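Local coordinates for sulfur carrier protein ThiS (Escherichia coli, PDB 1ZUD) that carries sulfur as a C-terminal thiocarboxylate and donates it to form the thiazole phosphate moiety of thiamine phosphate, at residues G15-V18 with H19-L22. Residues are numbered along the deposited sequence; the frame is centred on the assembly and turned at random.
Sequences GQTV and HELL
With OG1 of Thr17 set between its own backbone N and carbonyl carbon (chi1 58°) and CG of Glu20 lying beside its backbone N (chi1 -54°), each side chain reaches the backbone N-H of the other residue, closing a capping box at the start of helix 18-24, the helix of this ubiquitin-like fold. Thr17 is the N-cap: its OG1 accepts from Glu20 N over 3.0 Å in a nearly straight bond. In return, Glu20 OE1 takes the N-H of Thr17 at 2.9 Å, using the lone pair that faces away from its other carboxylate oxygen; this bond is more bent, 151° at the hydrogen. The glutamate thus folds back along the threonine, its CG 3.0 Å from Thr17 OG1, and its OE1 also lies close to CA of Gln16. The carboxylate of Glu20 lies by the N-terminal end of the helix, where the helix dipole would probably favour its negative charge. With an alanine here the carboxylate is gone, and Thr17 N is likely to lose its side-chain acceptor, so that the residues leading into the helix would be held less firmly. The first turn is completed by backbone bonds from Leu21 N to Thr17 O and from Leu22 N to Val18 O. Gln16 is joined through its backbone to Val51, and its side chain crosses that of Leu21 at about a right angle, OE1 standing 3.9 Å from Leu21 CD1. The buried side chains of Val18, Leu21 and Leu22 pack on the sheet, Val18 against Leu34 and Ile36 of strand 32-36, Leu21 on Ile57 and Leu22 on Leu59 of strand 56-61. Val18 and Leu22, one turn apart, lie side by side and point the same way, with Val18 CG1 3.8 Å from Leu22 CD1.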
loop_
_atom_site.group_PDB
_atom_site.type_symbol
_atom_site.label_atom_id
_atom_site.label_comp_id
_atom_site.label_asym_id
_atom_site.label_seq_id
_atom_site.Cartn_x
_atom_site.Cartn_y
_atom_site.Cartn_z
ATOM N N GLY D 15 -23.606 16.457 28.267
ATOM C CA GLY D 15 -23.416 15.698 29.497
ATOM C C GLY D 15 -23.456 14.164 29.420
ATOM O O GLY D 15 -23.556 13.532 30.471
ATOM N N GLN D 16 -23.375 13.566 28.220
ATOM C CA GLN D 16 -23.430 12.093 28.068
ATOM C C GLN D 16 -22.063 11.440 28.020
ATOM O O GLN D 16 -21.115 12.015 27.509
ATOM C CB GLN D 16 -24.108 11.678 26.774
ATOM C CG GLN D 16 -25.588 11.922 26.643
ATOM C CD GLN D 16 -26.108 11.363 25.313
ATOM O OE1 GLN D 16 -25.756 11.863 24.244
ATOM N NE2 GLN D 16 -26.923 10.307 25.377
ATOM N N THR D 17 -21.957 10.202 28.508
ATOM C CA THR D 17 -20.653 9.540 28.450
ATOM C C THR D 17 -20.620 8.776 27.108
ATOM O O THR D 17 -21.632 8.610 26.459
ATOM C CB THR D 17 -20.470 8.503 29.577
ATOM O OG1 THR D 17 -21.527 7.536 29.465
ATOM C CG2 THR D 17 -20.545 9.187 31.028
ATOM N N VAL D 18 -19.451 8.319 26.718
ATOM C CA VAL D 18 -19.368 7.533 25.484
ATOM C C VAL D 18 -20.276 6.334 25.604
ATOM O O VAL D 18 -21.008 6.023 24.681
ATOM C CB VAL D 18 -17.911 7.082 25.231
ATOM C CG1 VAL D 18 -17.864 6.076 24.082
ATOM C CG2 VAL D 18 -17.056 8.312 24.982
ATOM N N HIS D 19 -20.281 5.681 26.775
ATOM C CA HIS D 19 -21.131 4.507 26.959
ATOM C C HIS D 19 -22.590 4.882 26.729
ATOM O O HIS D 19 -23.315 4.192 25.999
ATOM C CB HIS D 19 -20.960 3.920 28.401
ATOM C CG HIS D 19 -22.026 2.948 28.795
ATOM N ND1 HIS D 19 -21.976 1.604 28.467
ATOM C CD2 HIS D 19 -23.209 3.134 29.428
ATOM C CE1 HIS D 19 -23.088 1.013 28.869
ATOM N NE2 HIS D 19 -23.851 1.916 29.451
ATOM N N GLU D 20 -23.055 5.970 27.341
ATOM C CA GLU D 20 -24.475 6.320 27.158
ATOM C C GLU D 20 -24.799 6.634 25.695
ATOM O O GLU D 20 -25.866 6.283 25.180
ATOM C CB GLU D 20 -24.844 7.542 28.023
ATOM C CG GLU D 20 -24.492 7.358 29.520
ATOM C CD GLU D 20 -24.849 8.592 30.378
ATOM O OE1 GLU D 20 -24.288 9.696 30.144
ATOM O OE2 GLU D 20 -25.700 8.448 31.287
ATOM N N LEU D 21 -23.889 7.334 25.029
ATOM C CA LEU D 21 -24.113 7.635 23.614
ATOM C C LEU D 21 -24.177 6.335 22.784
ATOM O O LEU D 21 -25.060 6.180 21.941
ATOM C CB LEU D 21 -22.978 8.525 23.064
ATOM C CG LEU D 21 -23.097 8.823 21.561
ATOM C CD1 LEU D 21 -24.396 9.566 21.339
ATOM C CD2 LEU D 21 -21.931 9.634 21.054
ATOM N N LEU D 22 -23.255 5.399 23.013
ATOM C CA LEU D 22 -23.262 4.158 22.214
ATOM C C LEU D 22 -24.567 3.398 22.484
ATOM O O LEU D 22 -25.153 2.787 21.580
ATOM C CB LEU D 22 -22.015 3.287 22.535
ATOM C CG LEU D 22 -20.671 3.982 22.184
ATOM C CD1 LEU D 22 -19.501 3.052 22.470
ATOM C CD2 LEU D 22 -20.672 4.397 20.694
#